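Long-range contacts in uncharacterized protein (Eubacterium siraeum, PDB 4NZK), which is of unknown function but belongs to the DHHW family of the SGNH hydrolase clan, consistent with a hydrolase-like role: residues R281-F286 with D300-I305; A86-E91 with N342-K347. One frame throughout, in Å; residues are numbered along the deposited sequence. Where two conformers were deposited one is given.

Contact 1: R281-F286 with D300-I305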
loop_
_atom_site.group_PDB
_atom_site.type_symbol
_atom_site.label_atom_id
_atom_site.label_comp_id
_atom_site.label_asym_id
_atom_site.label_seq_id
_atom_site.Cartn_x
_atom_site.Cartn_y
_atom_site.Cartn_z
ATOM N N ARG A 281 -13.810 -13.635 -9.570
ATOM C CA ARG A 281 -13.232 -13.110 -8.320
ATOM C C ARG A 281 -13.290 -11.599 -8.354
ATOM O O ARG A 281 -12.771 -10.963 -9.276
ATOM C CB ARG A 281 -11.796 -13.601 -8.143
ATOM C CG ARG A 281 -11.635 -15.105 -8.098
ATOM C CD ARG A 281 -12.163 -15.736 -6.802
ATOM N NE ARG A 281 -11.370 -15.350 -5.642
ATOM C CZ ARG A 281 -10.213 -15.908 -5.291
ATOM N NH1 ARG A 281 -9.667 -16.905 -6.002
ATOM N NH2 ARG A 281 -9.575 -15.459 -4.216
ATOM N N LYS A 282 -13.922 -11.022 -7.332
ATOM C CA LYS A 282 -14.157 -9.587 -7.255
ATOM C C LYS A 282 -13.585 -9.088 -5.944
ATOM O O LYS A 282 -14.073 -9.443 -4.881
ATOM C CB LYS A 282 -15.656 -9.268 -7.400
ATOM C CG LYS A 282 -16.230 -9.740 -8.740
ATOM C CD LYS A 282 -17.708 -9.443 -8.889
ATOM C CE LYS A 282 -18.225 -9.954 -10.219
ATOM N NZ LYS A 282 -19.643 -9.558 -10.410
ATOM N N LEU A 283 -12.555 -8.263 -6.048
ATOM C CA LEU A 283 -11.762 -7.834 -4.911
ATOM C C LEU A 283 -12.109 -6.412 -4.541
ATOM O O LEU A 283 -12.239 -5.538 -5.410
ATOM C CB LEU A 283 -10.270 -7.877 -5.303
ATOM C CG LEU A 283 -9.251 -7.368 -4.295
ATOM C CD1 LEU A 283 -9.259 -8.248 -3.064
ATOM C CD2 LEU A 283 -7.882 -7.315 -4.957
ATOM N N CYS A 284 -12.244 -6.167 -3.252
ATOM C CA CYS A 284 -12.288 -4.798 -2.758
ATOM C C CYS A 284 -11.063 -4.601 -1.872
ATOM O O CYS A 284 -10.775 -5.433 -1.003
ATOM C CB CYS A 284 -13.553 -4.584 -1.936
ATOM S SG CYS A 284 -13.816 -2.881 -1.451
ATOM N N ILE A 285 -10.330 -3.526 -2.124
ATOM C CA ILE A 285 -9.149 -3.178 -1.353
ATOM C C ILE A 285 -9.467 -1.958 -0.506
ATOM O O ILE A 285 -9.986 -0.955 -1.004
ATOM C CB ILE A 285 -7.954 -2.826 -2.239
ATOM C CG1 ILE A 285 -7.671 -3.941 -3.224
ATOM C CG2 ILE A 285 -6.725 -2.530 -1.400
ATOM C CD1 ILE A 285 -6.902 -3.448 -4.419
ATOM N N PHE A 286 -9.209 -2.076 0.777
ATOM C CA PHE A 286 -9.299 -0.976 1.705
ATOM C C PHE A 286 -7.895 -0.700 2.162
ATOM O O PHE A 286 -7.255 -1.526 2.788
ATOM C CB PHE A 286 -10.188 -1.319 2.882
ATOM C CG PHE A 286 -11.643 -1.414 2.515
ATOM C CD1 PHE A 286 -12.339 -0.297 2.090
ATOM C CD2 PHE A 286 -12.310 -2.626 2.629
ATOM C CE1 PHE A 286 -13.675 -0.398 1.762
ATOM C CE2 PHE A 286 -13.643 -2.723 2.276
ATOM C CZ PHE A 286 -14.305 -1.602 1.849
ATOM N N ASP A 300 -4.204 -8.774 -13.437
ATOM C CA ASP A 300 -4.125 -10.046 -14.121
ATOM C C ASP A 300 -4.929 -11.135 -13.376
ATOM O O ASP A 300 -5.199 -12.180 -13.951
ATOM C CB ASP A 300 -2.672 -10.553 -14.248
ATOM C CG ASP A 300 -1.743 -9.667 -15.143
ATOM O OD1 ASP A 300 -2.192 -9.044 -16.141
ATOM O OD2 ASP A 300 -0.522 -9.625 -14.819
ATOM N N SER A 301 -5.224 -10.938 -12.085
ATOM C CA SER A 301 -5.714 -12.015 -11.204
ATOM C C SER A 301 -7.192 -11.972 -10.808
ATOM O O SER A 301 -7.693 -12.965 -10.278
ATOM C CB SER A 301 -4.877 -12.048 -9.925
ATOM O OG SER A 301 -3.543 -12.488 -10.167
ATOM N N PHE A 302 -7.852 -10.834 -11.032
ATOM C CA PHE A 302 -9.222 -10.613 -10.606
ATOM C C PHE A 302 -10.056 -10.076 -11.744
ATOM O O PHE A 302 -9.564 -9.307 -12.559
ATOM C CB PHE A 302 -9.247 -9.627 -9.415
ATOM C CG PHE A 302 -8.655 -10.202 -8.156
ATOM C CD1 PHE A 302 -9.461 -10.911 -7.287
ATOM C CD2 PHE A 302 -7.310 -10.093 -7.869
ATOM C CE1 PHE A 302 -8.942 -11.514 -6.150
ATOM C CE2 PHE A 302 -6.773 -10.684 -6.733
ATOM C CZ PHE A 302 -7.597 -11.393 -5.855
ATOM N N GLU A 303 -11.345 -10.428 -11.743
ATOM C CA GLU A 303 -12.305 -9.943 -12.719
ATOM C C GLU A 303 -12.685 -8.482 -12.453
ATOM O O GLU A 303 -12.835 -7.686 -13.390
ATOM C CB GLU A 303 -13.561 -10.836 -12.703
ATOM C CG GLU A 303 -14.586 -10.418 -13.749
ATOM C CD GLU A 303 -15.787 -11.348 -13.924
ATOM O OE1 GLU A 303 -15.679 -12.586 -13.706
ATOM O OE2 GLU A 303 -16.861 -10.824 -14.338
ATOM N N GLU A 304 -12.875 -8.148 -11.171
ATOM C CA GLU A 304 -13.154 -6.763 -10.779
ATOM C C GLU A 304 -12.340 -6.428 -9.562
ATOM O O GLU A 304 -12.094 -7.292 -8.711
ATOM C CB GLU A 304 -14.649 -6.506 -10.452
ATOM C CG GLU A 304 -15.609 -6.764 -11.595
ATOM C CD GLU A 304 -17.064 -6.449 -11.287
ATOM O OE1 GLU A 304 -17.450 -6.047 -10.149
ATOM O OE2 GLU A 304 -17.853 -6.625 -12.223
ATOM N N ILE A 305 -11.911 -5.170 -9.512
ATOM C CA ILE A 305 -11.195 -4.630 -8.381
ATOM C C ILE A 305 -11.790 -3.298 -8.009
ATOM O O ILE A 305 -11.894 -2.414 -8.848
ATOM C CB ILE A 305 -9.687 -4.472 -8.654
ATOM C CG1 ILE A 305 -9.053 -5.811 -9.068
ATOM C CG2 ILE A 305 -8.962 -3.965 -7.418
ATOM C CD1 ILE A 305 -7.890 -5.649 -9.992
HETATM O O HOH W 1 -19.914 -6.554 -9.455
HETATM O O HOH W 2 -19.382 -11.055 -13.172
#
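Two neighbouring parallel strands of the central mixed sheet begin here, with Lys282 paired to Glu304 and Leu283 to Ile305. Leu283 N donates to Glu304 O (2.9 Å). Just before the pairing starts, Arg281 O receives Glu303 N at 2.9 Å and, more weakly, Glu304 N, so one carbonyl gathers two successive amides where the second strand sets out. On one face of the sheet Lys282 and Glu304 lie side by side. Matching first torsions (chi1 -60° each) set both CG atoms off in the same direction; the extended chains then run alongside, Lys282 CD lying 3.6 Å from Glu304 OE1. The ion pair itself is long, 3.9 Å from Lys282 NZ to Glu304 OE2; one water joins the ammonium to Glu304 OE1, which also bonds Tyr306, and another joins it to Glu303 OE2, while Glu303 OE1 accepts Gly280 N. Long charged chains suit this partly exposed face, where methylenes pack and the tips meet water. Strand 282-287 is flanked in the sheet by strands 304-309 and 328-334, as expected of an inner strand in the parallel part of an alpha/beta sheet. On the opposite face are Leu283 and Ile305. Buried Leu283 offers CB to one face of the Phe302 ring, 4.0 Å from its centroid, and CD2 to Phe302 CE2, so aliphatic and aromatic groups fill this side. The Arg281 CB methylene nears Phe302 CD1 obliquely at 3.7 Å; its guanidinium turns to Asp328 in a salt bridge. Further along, the CD1 methyl of beta-branched Ile285 reaches Ile305 CG2 at 3.7 Å.

Contact 2: A86-E91 with N342-K347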
loop_
_atom_site.group_PDB
_atom_site.type_symbol
_atom_site.label_atom_id
_atom_site.label_comp_id
_atom_site.label_asym_id
_atom_site.label_seq_id
_atom_site.Cartn_x
_atom_site.Cartn_y
_atom_site.Cartn_z
ATOM N N ALA A 86 -7.219 -4.380 14.649
ATOM C CA ALA A 86 -7.648 -5.789 14.584
ATOM C C ALA A 86 -9.119 -5.909 14.955
ATOM O O ALA A 86 -9.843 -6.638 14.309
ATOM C CB ALA A 86 -6.815 -6.679 15.499
ATOM N N SER A 87 -9.563 -5.192 15.977
ATOM C CA SER A 87 -10.968 -5.232 16.370
ATOM C C SER A 87 -11.896 -4.737 15.266
ATOM O O SER A 87 -12.979 -5.285 15.060
ATOM C CB SER A 87 -11.171 -4.430 17.656
ATOM O OG SER A 87 -12.503 -4.526 18.134
ATOM N N TYR A 88 -11.482 -3.704 14.549
ATOM C CA TYR A 88 -12.279 -3.182 13.454
ATOM C C TYR A 88 -12.359 -4.174 12.290
ATOM O O TYR A 88 -13.418 -4.358 11.675
ATOM C CB TYR A 88 -11.739 -1.838 12.979
ATOM C CG TYR A 88 -11.596 -0.778 14.061
ATOM C CD1 TYR A 88 -12.371 -0.805 15.199
ATOM C CD2 TYR A 88 -10.655 0.244 13.927
ATOM C CE1 TYR A 88 -12.227 0.142 16.194
ATOM C CE2 TYR A 88 -10.510 1.204 14.912
ATOM C CZ TYR A 88 -11.294 1.139 16.042
ATOM O OH TYR A 88 -11.148 2.102 17.039
ATOM N N LEU A 89 -11.236 -4.761 11.932
ATOM C CA LEU A 89 -11.247 -5.802 10.893
ATOM C C LEU A 89 -12.145 -6.954 11.302
ATOM O O LEU A 89 -12.883 -7.491 10.485
ATOM C CB LEU A 89 -9.837 -6.365 10.601
ATOM C CG LEU A 89 -9.126 -5.702 9.443
ATOM C CD1 LEU A 89 -8.884 -4.233 9.647
ATOM C CD2 LEU A 89 -7.829 -6.419 9.199
ATOM N N ASN A 90 -12.063 -7.348 12.570
ATOM C CA ASN A 90 -12.875 -8.480 13.045
ATOM C C ASN A 90 -14.365 -8.155 12.913
ATOM O O ASN A 90 -15.156 -9.010 12.514
ATOM C CB ASN A 90 -12.535 -8.822 14.467
ATOM C CG ASN A 90 -11.178 -9.501 14.575
ATOM O OD1 ASN A 90 -10.616 -9.985 13.577
ATOM N ND2 ASN A 90 -10.647 -9.525 15.797
ATOM N N GLU A 91 -14.720 -6.918 13.237
ATOM C CA GLU A 91 -16.106 -6.462 13.127
ATOM C C GLU A 91 -16.555 -6.464 11.674
ATOM O O GLU A 91 -17.676 -6.902 11.363
ATOM C CB GLU A 91 -16.269 -5.063 13.720
ATOM C CG GLU A 91 -17.646 -4.445 13.492
ATOM C CD GLU A 91 -18.740 -5.028 14.378
ATOM O OE1 GLU A 91 -18.422 -5.823 15.301
ATOM O OE2 GLU A 91 -19.927 -4.644 14.177
ATOM N N ASN A 342 -4.789 6.414 11.397
ATOM C CA ASN A 342 -5.451 6.033 10.157
ATOM C C ASN A 342 -6.391 4.838 10.302
ATOM O O ASN A 342 -7.411 4.758 9.634
ATOM C CB ASN A 342 -4.425 5.710 9.067
ATOM C CG ASN A 342 -3.834 6.963 8.430
ATOM O OD1 ASN A 342 -4.336 8.091 8.624
ATOM N ND2 ASN A 342 -2.774 6.781 7.658
ATOM N N ALA A 343 -6.053 3.910 11.189
ATOM C CA ALA A 343 -6.876 2.751 11.395
ATOM C C ALA A 343 -8.255 3.132 11.889
ATOM O O ALA A 343 -9.208 2.395 11.684
ATOM C CB ALA A 343 -6.214 1.853 12.407
ATOM N N GLU A 344 -8.356 4.271 12.578
ATOM C CA GLU A 344 -9.661 4.690 13.088
ATOM C C GLU A 344 -10.635 4.961 11.950
ATOM O O GLU A 344 -11.861 4.962 12.159
ATOM C CB GLU A 344 -9.534 5.914 13.998
ATOM C CG GLU A 344 -8.637 5.664 15.211
ATOM C CD GLU A 344 -9.051 4.438 16.044
ATOM O OE1 GLU A 344 -10.263 4.274 16.321
ATOM O OE2 GLU A 344 -8.178 3.612 16.414
ATOM N N GLY A 345 -10.117 5.159 10.735
ATOM C CA GLY A 345 -10.994 5.345 9.580
ATOM C C GLY A 345 -11.838 4.121 9.277
ATOM O O GLY A 345 -12.928 4.201 8.670
ATOM N N ILE A 346 -11.344 2.964 9.673
ATOM C CA ILE A 346 -12.108 1.762 9.460
ATOM C C ILE A 346 -13.392 1.874 10.299
ATOM O O ILE A 346 -14.472 1.598 9.799
ATOM C CB ILE A 346 -11.297 0.497 9.754
ATOM C CG1 ILE A 346 -10.044 0.468 8.844
ATOM C CG2 ILE A 346 -12.166 -0.749 9.564
ATOM C CD1 ILE A 346 -9.000 -0.587 9.235
ATOM N N LYS A 347 -13.257 2.270 11.562
ATOM C CA LYS A 347 -14.411 2.396 12.453
ATOM C C LYS A 347 -15.280 3.570 12.028
ATOM O O LYS A 347 -16.482 3.426 11.871
ATOM C CB LYS A 347 -13.943 2.590 13.897
ATOM C CG LYS A 347 -15.099 2.810 14.853
ATOM C CD LYS A 347 -14.665 3.086 16.271
ATOM C CE LYS A 347 -15.917 3.358 17.109
ATOM N NZ LYS A 347 -15.638 3.516 18.563
#
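Tyr88 carries most of this contact between helix 83-96 and the start of helix 344-350, and it does so with both its hydroxyl and its ring. The polar link is a very short hydrogen bond, 2.5 Å, given by Tyr88 OH to Glu344 OE1. Glu344 starts out pointing away from the other helix, but its chain bends at chi2 (-54°) and its carboxylate returns to the phenol, with its plane 80° from that of the ring. The second oxygen, Glu344 OE2, bonds Asn84 on the same helix as the tyrosine, so the carboxylate is fixed by both its oxygens. Ala343 O lies at the ring edge, 3.4 Å from Tyr88 CD2. The CH-pi contact comes from Lys347, whose CB stands over the middle of one ring face, 3.6 Å from the centroid and 9° off the normal. Its extended chain passes the phenol, with CD 3.7 Å from Tyr88 OH; a lysine suits the place because its methylenes cover the ring while the ammonium leads away. Purely apolar contacts lie deeper: Ile346 CG2 touches Tyr88 CB at 3.6 Å, and Ile346 CD1 meets Leu89 CD1 at 3.7 Å. Leu89 and Ile346 both rest on Phe331 of strand 328-334, and Ile346 also touches Tyr85, which places the two helices beside each other on the central sheet.

How the contacts relate
Contact 1 joins two adjacent strands within the central sheet, whereas contact 2 joins two helices packed beside one another against it. Half the touching residues are buried in each; none of contact 1 is fully exposed, while contact 2 reaches the surface with an exposed lysine. Backbone bonds set the register in contact 1, but no backbone bond crosses contact 2, whose sole direct hydrogen bond joins side chains. In 281-286/300-305 charged tips are paired through water at the sheet; in 86-91/342-347 one aromatic residue serves both polar and apolar contacts between helices. Strand 328-334 links them, flanking strand 282-287 and underlying both helices. The centres are about 21 Å apart, and contact 1 is nested within the chain loop that contact 2 closes.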